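Local coordinates for outer membrane protein Omp121 (Bacteroides thetaiotaomicron, PDB 5FQ8) that acts as an outer-membrane receptor of the TonB-dependent family that binds calcium and probably imports a nutrient, at residues B[829-834]-B[964-969]; B[72-77]-B[950-955]; B[536-541]-B[566-571]; B[470-475]-B[532-537]; B[777-782]-B[859-864]. All coordinates share one frame; numbering follows the deposited sequence.

Contact 1: residues B[829-834]-B[964-969]; sequences MYSRTK and YGEYTA
Ser831 OG takes part in two bonds, one good and one weak. It accepts from Lys834 N at 3.1 Å, a nearly straight N-cap bond (168°) that starts helix 832-839, and gives a weak bond to Glu966 OE1. Before the helix, strands 828-831 and 965-966 run parallel: Tyr830 N meets a lone pair of Tyr964 O at 2.8 Å, and Glu966 N approaches Tyr830 O almost along its C=O axis. Arg832 N continues the pairing to Glu966 O. At Gly965 a side chain would strike Tyr830 O. Arg832, extended from CG to NE, lays CD over the centre of one Tyr967 face, 3.4 Å from the ring centroid, a CH-pi contact; Asn332 holds its NH1. An alanine in place of Tyr967 would remove this ring and would probably leave the Arg832 chain less well placed, losing the phenol's bond to Gln326 as well. Glu966 OE1 lies beside Ser831, the N-cap residue, and this nearness to the start of a helix may favour the charged form of the buried carboxylate.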
# COMPACT_ATOMS: atom_id res chain seq x y z
N MET B 829 -4.71 -3.51 -37.56
CA MET B 829 -4.41 -3.40 -36.15
C MET B 829 -3.56 -2.17 -35.91
O MET B 829 -2.76 -1.80 -36.77
CB MET B 829 -3.68 -4.66 -35.66
CG MET B 829 -2.31 -4.85 -36.28
SD MET B 829 -1.45 -6.34 -35.81
CE MET B 829 -1.66 -6.33 -34.06
N TYR B 830 -3.73 -1.52 -34.76
CA TYR B 830 -2.88 -0.39 -34.44
C TYR B 830 -1.48 -0.86 -34.10
O TYR B 830 -1.31 -1.80 -33.32
CB TYR B 830 -3.42 0.43 -33.27
CG TYR B 830 -2.41 1.48 -32.83
CD1 TYR B 830 -2.32 2.69 -33.50
CD2 TYR B 830 -1.52 1.24 -31.79
CE1 TYR B 830 -1.39 3.62 -33.14
CE2 TYR B 830 -0.58 2.18 -31.42
CZ TYR B 830 -0.53 3.38 -32.11
OH TYR B 830 0.39 4.34 -31.78
N SER B 831 -0.47 -0.18 -34.62
CA SER B 831 0.91 -0.59 -34.36
C SER B 831 1.74 0.58 -33.86
O SER B 831 2.14 1.43 -34.65
CB SER B 831 1.53 -1.18 -35.61
OG SER B 831 2.93 -1.09 -35.48
N ARG B 832 2.06 0.59 -32.56
CA ARG B 832 2.94 1.62 -32.03
C ARG B 832 4.38 1.44 -32.49
O ARG B 832 5.18 2.37 -32.39
CB ARG B 832 2.87 1.67 -30.49
CG ARG B 832 3.38 2.97 -29.86
CD ARG B 832 3.73 2.86 -28.39
NE ARG B 832 4.20 4.13 -27.86
CZ ARG B 832 5.47 4.47 -27.72
NH1 ARG B 832 6.42 3.64 -28.04
NH2 ARG B 832 5.80 5.66 -27.27
N THR B 833 4.72 0.25 -33.00
CA THR B 833 6.07 0.03 -33.51
C THR B 833 6.31 0.80 -34.80
O THR B 833 7.41 1.32 -35.03
CB THR B 833 6.31 -1.45 -33.73
OG1 THR B 833 5.94 -2.17 -32.55
CG2 THR B 833 7.75 -1.70 -34.01
N LYS B 834 5.29 0.89 -35.64
CA LYS B 834 5.38 1.79 -36.78
C LYS B 834 5.31 3.24 -36.32
O LYS B 834 6.06 4.09 -36.81
CB LYS B 834 4.27 1.47 -37.78
CG LYS B 834 4.36 2.19 -39.09
CD LYS B 834 3.07 2.09 -39.87
CE LYS B 834 3.20 2.75 -41.22
NZ LYS B 834 1.95 2.62 -42.00
N TYR B 964 -7.16 -4.61 -30.68
CA TYR B 964 -6.93 -3.22 -31.04
C TYR B 964 -5.56 -3.03 -31.65
O TYR B 964 -5.38 -2.20 -32.55
CB TYR B 964 -7.10 -2.34 -29.81
CG TYR B 964 -6.63 -0.92 -30.00
CD1 TYR B 964 -5.30 -0.58 -29.81
CD2 TYR B 964 -7.52 0.06 -30.36
CE1 TYR B 964 -4.88 0.69 -29.98
CE2 TYR B 964 -7.10 1.34 -30.53
CZ TYR B 964 -5.77 1.65 -30.34
OH TYR B 964 -5.33 2.93 -30.51
N GLY B 965 -4.57 -3.75 -31.16
CA GLY B 965 -3.25 -3.57 -31.70
C GLY B 965 -2.19 -3.89 -30.68
O GLY B 965 -2.45 -4.49 -29.65
N GLU B 966 -0.98 -3.49 -31.03
CA GLU B 966 0.22 -3.75 -30.25
C GLU B 966 0.81 -2.41 -29.85
O GLU B 966 0.88 -1.50 -30.68
CB GLU B 966 1.23 -4.54 -31.06
CG GLU B 966 2.66 -4.07 -30.90
CD GLU B 966 3.06 -3.11 -31.98
OE1 GLU B 966 2.33 -3.03 -32.97
OE2 GLU B 966 4.09 -2.42 -31.85
N TYR B 967 1.23 -2.28 -28.60
CA TYR B 967 1.67 -1.00 -28.09
C TYR B 967 3.15 -1.08 -27.73
O TYR B 967 3.54 -0.93 -26.58
CB TYR B 967 0.81 -0.55 -26.91
CG TYR B 967 0.74 0.95 -26.87
CD1 TYR B 967 -0.03 1.64 -27.78
CD2 TYR B 967 1.49 1.67 -25.96
CE1 TYR B 967 -0.07 3.01 -27.77
CE2 TYR B 967 1.45 3.04 -25.95
CZ TYR B 967 0.66 3.70 -26.86
OH TYR B 967 0.61 5.05 -26.86
N THR B 968 3.98 -1.22 -28.76
CA THR B 968 5.38 -1.60 -28.64
C THR B 968 5.53 -2.83 -27.76
O THR B 968 6.38 -2.90 -26.87
CB THR B 968 6.26 -0.46 -28.13
OG1 THR B 968 5.60 0.24 -27.09
CG2 THR B 968 6.56 0.47 -29.25
N ALA B 969 4.69 -3.82 -28.03
CA ALA B 969 4.96 -5.17 -27.57
C ALA B 969 6.36 -5.57 -27.99
O ALA B 969 6.90 -5.07 -28.97
CB ALA B 969 3.94 -6.14 -28.15
O HOH W 1 7.60 -4.10 -31.70

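Contact 2: residues B[72-77]-B[950-955]; sequences QISSTS and DPEMTS
The Glu952 carboxylate is the flat group at the centre, and its OE2 is approached by Ser75 from two directions. Ser75 N uses the anti lone pair at 2.8 Å in an almost perfectly straight bond (176°), while Ser75 OG comes from above the carboxylate plane at 3.0 Å. With Ser75 OG placed between the backbone N and the carbonyl carbon (chi1 64°), a single residue offers both donors to the same oxygen. The other oxygen, OE1, forms salt bridges with Lys906 and Arg908, so the carboxylate links two cationic side chains to the end of strand 71-75. The Glu952 chain is extended, its CG anti to the backbone N. A second carboxylate sets its start: Glu952 N reaches Asp950 OD1 from above the plane of the Asp950 carboxylate at 2.9 Å, an Asx turn, and Glu952 itself is the centre of an inverse gamma turn. Further on, Thr954 N donates to Thr76 O at 3.0 Å, and Thr954 CG2 rests against Thr76 CB. Segment 950-955, in the loop between strands 928-941 and 965-966, thus bridges the plug strand to barrel strand 899-915, which carries Lys906 and Arg908; such a charged, hydrogen-bonded seam joining plug to barrel is characteristic of TonB-dependent receptors.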
# COMPACT_ATOMS: atom_id res chain seq x y z
N GLN B 72 -9.39 -19.78 -34.00
CA GLN B 72 -8.38 -18.75 -34.21
C GLN B 72 -7.51 -18.68 -32.97
O GLN B 72 -7.91 -18.12 -31.95
CB GLN B 72 -9.05 -17.42 -34.53
CG GLN B 72 -8.16 -16.21 -34.52
CD GLN B 72 -8.95 -14.93 -34.70
OE1 GLN B 72 -9.75 -14.81 -35.61
NE2 GLN B 72 -8.75 -13.97 -33.82
N ILE B 73 -6.32 -19.25 -33.05
CA ILE B 73 -5.43 -19.37 -31.90
C ILE B 73 -4.23 -18.47 -32.13
O ILE B 73 -3.60 -18.54 -33.18
CB ILE B 73 -5.00 -20.83 -31.68
CG1 ILE B 73 -6.20 -21.65 -31.25
CG2 ILE B 73 -3.87 -20.92 -30.66
CD1 ILE B 73 -5.93 -23.10 -31.28
N SER B 74 -3.93 -17.63 -31.15
CA SER B 74 -2.84 -16.68 -31.28
C SER B 74 -2.19 -16.45 -29.93
O SER B 74 -2.86 -16.51 -28.89
CB SER B 74 -3.31 -15.35 -31.87
OG SER B 74 -3.88 -15.51 -33.15
N SER B 75 -0.90 -16.19 -29.94
CA SER B 75 -0.18 -15.84 -28.73
C SER B 75 -0.14 -14.33 -28.58
O SER B 75 -0.10 -13.60 -29.57
CB SER B 75 1.23 -16.39 -28.79
OG SER B 75 1.93 -15.78 -29.85
N THR B 76 -0.15 -13.87 -27.34
CA THR B 76 -0.12 -12.44 -27.11
C THR B 76 1.22 -11.84 -27.49
O THR B 76 1.27 -10.73 -28.03
CB THR B 76 -0.45 -12.11 -25.66
OG1 THR B 76 0.59 -12.58 -24.79
CG2 THR B 76 -1.77 -12.72 -25.26
N SER B 77 2.30 -12.54 -27.24
CA SER B 77 3.61 -12.06 -27.64
C SER B 77 4.59 -13.22 -27.52
O SER B 77 4.22 -14.33 -27.14
CB SER B 77 4.06 -10.88 -26.80
OG SER B 77 4.42 -11.26 -25.48
N ASP B 950 5.56 -8.56 -36.64
CA ASP B 950 4.85 -9.82 -36.78
C ASP B 950 3.47 -9.54 -36.21
O ASP B 950 3.34 -9.32 -35.01
CB ASP B 950 5.56 -10.96 -36.05
CG ASP B 950 4.69 -12.18 -35.83
OD1 ASP B 950 3.54 -12.23 -36.30
OD2 ASP B 950 5.16 -13.11 -35.17
N PRO B 951 2.45 -9.53 -37.02
CA PRO B 951 1.11 -9.18 -36.54
C PRO B 951 0.57 -9.99 -35.38
O PRO B 951 -0.53 -9.69 -34.91
CB PRO B 951 0.25 -9.41 -37.78
CG PRO B 951 1.13 -9.13 -38.89
CD PRO B 951 2.49 -9.58 -38.48
N GLU B 952 1.28 -11.01 -34.91
CA GLU B 952 0.79 -11.81 -33.80
C GLU B 952 1.26 -11.19 -32.49
O GLU B 952 2.12 -11.71 -31.78
CB GLU B 952 1.25 -13.25 -33.94
CG GLU B 952 0.39 -14.22 -33.17
CD GLU B 952 0.85 -15.65 -33.27
OE1 GLU B 952 1.59 -15.97 -34.22
OE2 GLU B 952 0.46 -16.45 -32.40
N MET B 953 0.65 -10.05 -32.16
CA MET B 953 1.15 -9.16 -31.12
C MET B 953 0.01 -8.40 -30.48
O MET B 953 -0.85 -7.87 -31.18
CB MET B 953 2.12 -8.14 -31.71
CG MET B 953 3.56 -8.37 -31.47
SD MET B 953 4.39 -7.00 -32.23
CE MET B 953 6.07 -7.43 -31.92
N THR B 954 0.04 -8.28 -29.15
CA THR B 954 -0.85 -7.33 -28.49
C THR B 954 -0.22 -6.78 -27.22
O THR B 954 0.77 -7.29 -26.72
CB THR B 954 -2.20 -7.93 -28.14
OG1 THR B 954 -3.12 -6.87 -27.94
CG2 THR B 954 -2.11 -8.73 -26.88
N SER B 955 -0.84 -5.73 -26.71
CA SER B 955 -0.55 -5.22 -25.39
C SER B 955 -1.81 -5.13 -24.56
O SER B 955 -1.79 -4.56 -23.47
CB SER B 955 0.11 -3.85 -25.46
OG SER B 955 1.44 -3.99 -25.86

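Contact 3: residues B[536-541]-B[566-571]; sequences NMLYLT and GSFIFS
Ile569 CD1 reaches the edge of the Tyr539 ring near its plane, 3.4 Å from Tyr539 CE2, and the two side chains cross obliquely. Along one side of the Phe568 ring lie two apolar chains: Leu538 CD2 is 3.6 Å from Phe568 CD1, and Met537 CE is 3.8 Å from Phe568 CE1. Both Leu538 and Met537 run alongside Phe568 and point the same way, the methionine fully extended with CG anti to its backbone N (chi1 177°). These side chains are set by the antiparallel pairing of strands 538-549 and 558-569, a beta hairpin in the wall of the receptor's barrel. Tyr539 and Ser567 form a hydrogen-bonded pair, Tyr539 N giving to Ser567 O at 2.9 Å in a straight bond (178°) and Ser567 N returning one to Tyr539 O. Next along, Ile569 N donates to Met537 O at 2.8 Å. Met537 and Leu538 both stand opposite Trp534 in a classic beta bulge, which brings both side chains to Phe568. Farther out, the Tyr539 hydroxyl makes a weak bond to Asn536 OD1, and Ser567 OG is held by Lys586 of strand 582-596.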
# COMPACT_ATOMS: atom_id res chain seq x y z
N ASN B 536 -27.08 -47.41 -36.59
CA ASN B 536 -25.80 -46.74 -36.83
C ASN B 536 -25.80 -45.95 -38.13
O ASN B 536 -24.76 -45.79 -38.78
CB ASN B 536 -24.65 -47.76 -36.80
CG ASN B 536 -24.54 -48.47 -35.46
OD1 ASN B 536 -24.73 -47.85 -34.41
ND2 ASN B 536 -24.23 -49.75 -35.49
N MET B 537 -26.96 -45.45 -38.52
CA MET B 537 -27.16 -44.72 -39.76
C MET B 537 -27.81 -43.38 -39.48
O MET B 537 -27.41 -42.35 -40.04
CB MET B 537 -28.01 -45.57 -40.71
CG MET B 537 -28.40 -44.96 -42.05
SD MET B 537 -29.45 -46.10 -43.00
CE MET B 537 -29.53 -45.32 -44.60
N LEU B 538 -28.83 -43.39 -38.63
CA LEU B 538 -29.55 -42.19 -38.21
C LEU B 538 -29.30 -41.96 -36.73
O LEU B 538 -29.69 -42.78 -35.89
CB LEU B 538 -31.05 -42.33 -38.46
CG LEU B 538 -31.56 -42.04 -39.86
CD1 LEU B 538 -32.98 -42.53 -39.97
CD2 LEU B 538 -31.50 -40.56 -40.13
N TYR B 539 -28.66 -40.85 -36.41
CA TYR B 539 -28.41 -40.45 -35.04
C TYR B 539 -29.14 -39.15 -34.78
O TYR B 539 -29.10 -38.24 -35.60
CB TYR B 539 -26.93 -40.30 -34.80
CG TYR B 539 -26.16 -41.59 -34.79
CD1 TYR B 539 -26.25 -42.47 -33.72
CD2 TYR B 539 -25.30 -41.91 -35.83
CE1 TYR B 539 -25.52 -43.63 -33.70
CE2 TYR B 539 -24.57 -43.07 -35.81
CZ TYR B 539 -24.68 -43.93 -34.75
OH TYR B 539 -23.95 -45.09 -34.74
N LEU B 540 -29.81 -39.07 -33.64
CA LEU B 540 -30.58 -37.89 -33.27
C LEU B 540 -30.31 -37.54 -31.82
O LEU B 540 -30.10 -38.43 -30.98
CB LEU B 540 -32.07 -38.11 -33.49
CG LEU B 540 -32.99 -36.92 -33.27
CD1 LEU B 540 -32.96 -36.02 -34.47
CD2 LEU B 540 -34.40 -37.41 -33.00
N THR B 541 -30.31 -36.25 -31.51
CA THR B 541 -30.03 -35.80 -30.16
C THR B 541 -30.87 -34.58 -29.81
O THR B 541 -30.97 -33.64 -30.60
CB THR B 541 -28.55 -35.47 -30.01
OG1 THR B 541 -27.78 -36.48 -30.67
CG2 THR B 541 -28.18 -35.43 -28.56
N GLY B 566 -28.79 -33.64 -35.61
CA GLY B 566 -29.02 -34.85 -36.37
C GLY B 566 -27.82 -35.19 -37.22
O GLY B 566 -27.06 -34.32 -37.64
N SER B 567 -27.66 -36.49 -37.46
CA SER B 567 -26.55 -37.01 -38.25
C SER B 567 -27.06 -38.19 -39.05
O SER B 567 -27.71 -39.08 -38.49
CB SER B 567 -25.38 -37.42 -37.38
OG SER B 567 -24.37 -38.02 -38.15
N PHE B 568 -26.77 -38.20 -40.34
CA PHE B 568 -27.24 -39.23 -41.25
C PHE B 568 -26.02 -39.76 -42.00
O PHE B 568 -25.44 -39.04 -42.82
CB PHE B 568 -28.29 -38.65 -42.19
CG PHE B 568 -28.72 -39.57 -43.28
CD1 PHE B 568 -29.33 -40.77 -42.99
CD2 PHE B 568 -28.57 -39.20 -44.60
CE1 PHE B 568 -29.75 -41.59 -44.01
CE2 PHE B 568 -28.98 -40.01 -45.61
CZ PHE B 568 -29.58 -41.21 -45.32
N ILE B 569 -25.62 -40.98 -41.69
CA ILE B 569 -24.49 -41.61 -42.36
C ILE B 569 -25.08 -42.42 -43.51
O ILE B 569 -25.54 -43.54 -43.32
CB ILE B 569 -23.66 -42.49 -41.43
CG1 ILE B 569 -23.28 -41.73 -40.18
CG2 ILE B 569 -22.40 -42.92 -42.12
CD1 ILE B 569 -24.16 -42.06 -39.05
N PHE B 570 -25.06 -41.85 -44.71
CA PHE B 570 -25.54 -42.57 -45.87
C PHE B 570 -24.48 -43.49 -46.46
O PHE B 570 -24.76 -44.15 -47.46
CB PHE B 570 -26.02 -41.59 -46.93
CG PHE B 570 -25.07 -40.48 -47.19
CD1 PHE B 570 -24.03 -40.63 -48.08
CD2 PHE B 570 -25.22 -39.27 -46.55
CE1 PHE B 570 -23.15 -39.61 -48.32
CE2 PHE B 570 -24.34 -38.24 -46.77
CZ PHE B 570 -23.30 -38.41 -47.66
N SER B 571 -23.28 -43.54 -45.89
CA SER B 571 -22.32 -44.55 -46.28
C SER B 571 -22.93 -45.92 -46.10
O SER B 571 -23.31 -46.57 -47.08
CB SER B 571 -21.05 -44.45 -45.46
OG SER B 571 -20.30 -43.34 -45.85

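Contact 4: residues B[470-475]-B[532-537]; sequences NDFNIN and GSWKNM
Gly532 pairs with Ile474 in a non-hydrogen-bonded position where strand 513-534 runs antiparallel to strand 472-495. Ser533 stands opposite Asn473 in the hydrogen-bonded pair, yet both bonds are weak because they are bent: Asn473 N to Ser533 O, at 2.7 Å, has an angle of 130°, and Ser533 N to Asn473 O, at 3.0 Å, one of 127°. The two CB atoms of this pair lie 3.7 Å apart. Trp534 meets Phe472 edge-to-face, turning the edge of its five-membered ring to the face of the phenyl ring; the centroids are 4.6 Å apart and the planes inclined at 69°. Neighbouring antiparallel strands of this kind form the wall of a TonB-dependent beta barrel, and strand 513-534 ends here in a tight turn to strand 538-549. Lys535 enters the turn with positive phi, and its N gives a weak bond to Asp471 O. Its extended chain runs alongside the Asp471 side chain, with Lys535 CE 3.3 Å from Asp471 CG, while Lys535 CG rests over a face of the Trp534 indole, offset toward the rim. Lys535 NZ remains 4.1 Å from Asp471 OD2, beyond a salt bridge. An alanine at Lys535 would lose this chain and its charge, and would probably leave Asp471 and the indole less well packed. Asn536 also has positive phi, and Met537 N closes the turn onto Trp534 O at 3.1 Å.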
# COMPACT_ATOMS: atom_id res chain seq x y z
N ASN B 470 -34.91 -53.36 -30.84
CA ASN B 470 -35.19 -53.67 -32.25
C ASN B 470 -34.45 -52.80 -33.25
O ASN B 470 -35.09 -52.13 -34.06
CB ASN B 470 -36.69 -53.54 -32.54
CG ASN B 470 -37.56 -54.23 -31.52
OD1 ASN B 470 -37.18 -55.24 -30.94
ND2 ASN B 470 -38.75 -53.67 -31.29
N ASP B 471 -33.11 -52.80 -33.18
CA ASP B 471 -32.23 -52.00 -34.04
C ASP B 471 -32.11 -50.56 -33.56
O ASP B 471 -31.10 -49.91 -33.81
CB ASP B 471 -32.66 -51.99 -35.51
CG ASP B 471 -32.86 -53.36 -36.06
OD1 ASP B 471 -31.88 -54.14 -36.05
OD2 ASP B 471 -33.99 -53.65 -36.51
N PHE B 472 -33.14 -50.05 -32.91
CA PHE B 472 -33.02 -48.72 -32.33
C PHE B 472 -32.02 -48.72 -31.19
O PHE B 472 -31.52 -49.76 -30.75
CB PHE B 472 -34.37 -48.23 -31.82
CG PHE B 472 -35.32 -47.86 -32.90
CD1 PHE B 472 -35.17 -46.68 -33.58
CD2 PHE B 472 -36.38 -48.68 -33.22
CE1 PHE B 472 -36.05 -46.32 -34.56
CE2 PHE B 472 -37.26 -48.33 -34.21
CZ PHE B 472 -37.09 -47.15 -34.89
N ASN B 473 -31.71 -47.53 -30.70
CA ASN B 473 -30.91 -47.40 -29.50
C ASN B 473 -31.31 -46.11 -28.81
O ASN B 473 -31.51 -45.09 -29.47
CB ASN B 473 -29.41 -47.39 -29.81
CG ASN B 473 -28.59 -47.93 -28.66
OD1 ASN B 473 -29.02 -47.87 -27.51
ND2 ASN B 473 -27.41 -48.45 -28.96
N ILE B 474 -31.46 -46.18 -27.50
CA ILE B 474 -31.90 -45.06 -26.68
C ILE B 474 -30.80 -44.75 -25.68
O ILE B 474 -30.28 -45.65 -25.03
CB ILE B 474 -33.22 -45.39 -25.96
CG1 ILE B 474 -34.22 -45.98 -26.93
CG2 ILE B 474 -33.80 -44.16 -25.32
CD1 ILE B 474 -35.50 -46.37 -26.29
N ASN B 475 -30.44 -43.47 -25.58
CA ASN B 475 -29.51 -43.03 -24.54
C ASN B 475 -30.03 -41.73 -23.95
O ASN B 475 -30.00 -40.69 -24.60
CB ASN B 475 -28.10 -42.85 -25.09
CG ASN B 475 -27.08 -42.62 -23.99
OD1 ASN B 475 -27.29 -41.81 -23.09
ND2 ASN B 475 -25.98 -43.36 -24.04
N GLY B 532 -31.19 -40.57 -29.74
CA GLY B 532 -31.89 -41.59 -30.52
C GLY B 532 -31.02 -42.10 -31.66
O GLY B 532 -30.32 -41.32 -32.30
N SER B 533 -31.09 -43.40 -31.91
CA SER B 533 -30.19 -44.05 -32.85
C SER B 533 -30.90 -45.18 -33.59
O SER B 533 -31.58 -46.00 -32.97
CB SER B 533 -28.97 -44.59 -32.11
OG SER B 533 -28.21 -45.46 -32.92
N TRP B 534 -30.76 -45.22 -34.92
CA TRP B 534 -31.32 -46.28 -35.76
C TRP B 534 -30.22 -46.90 -36.61
O TRP B 534 -29.80 -46.31 -37.61
CB TRP B 534 -32.44 -45.75 -36.65
CG TRP B 534 -33.27 -46.82 -37.33
CD1 TRP B 534 -34.39 -47.42 -36.85
CD2 TRP B 534 -33.03 -47.42 -38.62
NE1 TRP B 534 -34.86 -48.34 -37.75
CE2 TRP B 534 -34.04 -48.37 -38.84
CE3 TRP B 534 -32.05 -47.24 -39.60
CZ2 TRP B 534 -34.11 -49.13 -40.00
CZ3 TRP B 534 -32.12 -48.01 -40.75
CH2 TRP B 534 -33.15 -48.94 -40.94
N LYS B 535 -29.76 -48.09 -36.22
CA LYS B 535 -28.91 -48.93 -37.06
C LYS B 535 -27.64 -48.22 -37.48
O LYS B 535 -27.18 -48.37 -38.61
CB LYS B 535 -29.66 -49.43 -38.30
CG LYS B 535 -30.75 -50.46 -38.01
CD LYS B 535 -31.22 -51.15 -39.28
CE LYS B 535 -32.50 -51.95 -39.04
NZ LYS B 535 -33.23 -52.24 -40.31
N ASN B 536 -27.08 -47.41 -36.59
CA ASN B 536 -25.80 -46.74 -36.83
C ASN B 536 -25.80 -45.95 -38.13
O ASN B 536 -24.76 -45.79 -38.78
CB ASN B 536 -24.65 -47.76 -36.80
CG ASN B 536 -24.54 -48.47 -35.46
OD1 ASN B 536 -24.73 -47.85 -34.41
ND2 ASN B 536 -24.23 -49.75 -35.49
N MET B 537 -26.96 -45.45 -38.52
CA MET B 537 -27.16 -44.72 -39.76
C MET B 537 -27.81 -43.38 -39.48
O MET B 537 -27.41 -42.35 -40.04
CB MET B 537 -28.01 -45.57 -40.71
CG MET B 537 -28.40 -44.96 -42.05
SD MET B 537 -29.45 -46.10 -43.00
CE MET B 537 -29.53 -45.32 -44.60

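Contact 5: residues B[777-782]-B[859-864]; sequences IVVNSS and SVNKIV
Segments 777-782 and 859-864 begin as parallel strands, Ile777 paired with Ser859 and Val778 with Val860, and then diverge. Val860 N donates to Ile777 O at 2.9 Å and Val779 N to Val860 O at 3.0 Å, both near-straight (165° and 166°) and in the carbonyl plane. Where the backbones part, a water takes over, giving to Val779 O at 2.8 Å and accepting from Lys862 N at 2.9 Å. Past that point Asn780 OD1 accepts from Ser782 N in an Asx turn. Among the side chains, Val778 crosses Val860 obliquely, its CG2 3.9 Å from Val860 CG2, and its CG1 sits against Lys862 CB. Val779 CG2 packs against Ser859 CB at 3.7 Å. Ser859 OG is hydrogen-bonded to Val856 O and Asn874 ND2. The extended Lys862 chain carries its amine beyond the valines to Glu770, with a further salt bridge to an acidic side chain of another protein chain. Strand 859-865 is the middle one of a three-stranded sheet, with strand 868-873 on its other edge. Apolar branches thus pack close to the backbone pairing, while the one charge carried by Lys862 ends in acidic company at a boundary between chains.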
# COMPACT_ATOMS: atom_id res chain seq x y z
N ILE B 777 -5.48 16.23 -51.89
CA ILE B 777 -5.19 16.32 -50.46
C ILE B 777 -5.05 17.78 -50.08
O ILE B 777 -4.32 18.54 -50.72
CB ILE B 777 -3.92 15.53 -50.13
CG1 ILE B 777 -3.63 15.57 -48.65
CG2 ILE B 777 -2.74 16.07 -50.84
CD1 ILE B 777 -4.06 14.35 -47.99
N VAL B 778 -5.77 18.19 -49.04
CA VAL B 778 -5.66 19.56 -48.59
C VAL B 778 -4.45 19.68 -47.69
O VAL B 778 -4.25 18.86 -46.79
CB VAL B 778 -6.93 20.00 -47.85
CG1 VAL B 778 -6.83 21.45 -47.51
CG2 VAL B 778 -8.15 19.74 -48.69
N VAL B 779 -3.64 20.70 -47.91
CA VAL B 779 -2.51 20.97 -47.05
C VAL B 779 -2.54 22.44 -46.64
O VAL B 779 -3.28 23.25 -47.18
CB VAL B 779 -1.18 20.63 -47.72
CG1 VAL B 779 -1.08 19.15 -47.93
CG2 VAL B 779 -1.10 21.35 -49.02
N ASN B 780 -1.70 22.75 -45.66
CA ASN B 780 -1.68 24.06 -45.03
C ASN B 780 -0.87 25.01 -45.88
O ASN B 780 0.25 24.68 -46.29
CB ASN B 780 -1.09 23.93 -43.63
CG ASN B 780 -0.84 25.27 -42.96
OD1 ASN B 780 0.14 25.95 -43.26
ND2 ASN B 780 -1.69 25.62 -42.01
N SER B 781 -1.42 26.19 -46.12
CA SER B 781 -0.81 27.14 -47.04
C SER B 781 0.61 27.50 -46.62
O SER B 781 1.43 27.83 -47.47
CB SER B 781 -1.67 28.39 -47.11
OG SER B 781 -3.04 28.06 -46.98
N SER B 782 0.91 27.44 -45.34
CA SER B 782 2.17 27.97 -44.85
C SER B 782 3.19 26.90 -44.53
O SER B 782 4.38 27.11 -44.76
CB SER B 782 1.93 28.82 -43.60
OG SER B 782 3.11 29.50 -43.23
N SER B 859 -1.54 18.15 -54.08
CA SER B 859 -1.94 18.97 -52.96
C SER B 859 -2.69 20.22 -53.41
O SER B 859 -2.38 20.81 -54.44
CB SER B 859 -0.72 19.37 -52.14
OG SER B 859 0.31 19.88 -52.96
N VAL B 860 -3.69 20.61 -52.63
CA VAL B 860 -4.40 21.85 -52.83
C VAL B 860 -4.31 22.67 -51.56
O VAL B 860 -3.82 22.22 -50.53
CB VAL B 860 -5.87 21.62 -53.21
CG1 VAL B 860 -5.95 20.71 -54.39
CG2 VAL B 860 -6.60 21.04 -52.03
N ASN B 861 -4.77 23.91 -51.65
CA ASN B 861 -5.02 24.73 -50.48
C ASN B 861 -6.51 25.05 -50.47
O ASN B 861 -7.10 25.27 -51.52
CB ASN B 861 -4.20 26.01 -50.51
CG ASN B 861 -2.72 25.74 -50.44
OD1 ASN B 861 -2.32 24.64 -50.11
ND2 ASN B 861 -1.91 26.72 -50.76
N LYS B 862 -7.11 25.02 -49.29
CA LYS B 862 -8.51 25.35 -49.13
C LYS B 862 -8.60 26.82 -48.78
O LYS B 862 -8.18 27.24 -47.70
CB LYS B 862 -9.14 24.48 -48.05
CG LYS B 862 -10.63 24.52 -47.98
CD LYS B 862 -11.08 23.78 -46.74
CE LYS B 862 -12.57 23.68 -46.67
NZ LYS B 862 -12.98 22.77 -45.60
N ILE B 863 -9.13 27.62 -49.71
CA ILE B 863 -9.25 29.06 -49.53
C ILE B 863 -10.61 29.34 -48.92
O ILE B 863 -11.64 29.18 -49.57
CB ILE B 863 -9.07 29.79 -50.86
CG1 ILE B 863 -7.68 29.50 -51.42
CG2 ILE B 863 -9.24 31.27 -50.66
CD1 ILE B 863 -6.59 29.82 -50.46
N VAL B 864 -10.63 29.77 -47.67
CA VAL B 864 -11.87 29.95 -46.94
C VAL B 864 -12.05 31.42 -46.61
O VAL B 864 -11.26 32.01 -45.87
CB VAL B 864 -11.89 29.10 -45.66
CG1 VAL B 864 -13.15 29.38 -44.87
CG2 VAL B 864 -11.82 27.65 -46.01
O HOH W 2 -5.40 25.00 -46.95

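In the fold
Contacts 1 and 2 are adjacent, their centres about 11 Å apart, and they touch where Thr954 OG1 meets Gly965 O at 3.0 Å, a probable hydrogen bond; the region between strands 928-941 and 973-983 thus serves both. They are also the nearer to a metal site: the Ser77 side chain lies about 13 Å from a bound calcium and about 8 Å from the side chain of Ile283, a calcium-binding residue, and the Thr968 side chain about 11 Å from that same side chain. Contacts 3 and 4 share Asn536 and Met537, have centres about 9 Å apart and join through Leu540 N and Gly532 O (2.7 Å); they are away from the annotated sites. Contact 5 lies about 31 Å between centres from contact 1, and about 77 Å from contact 4.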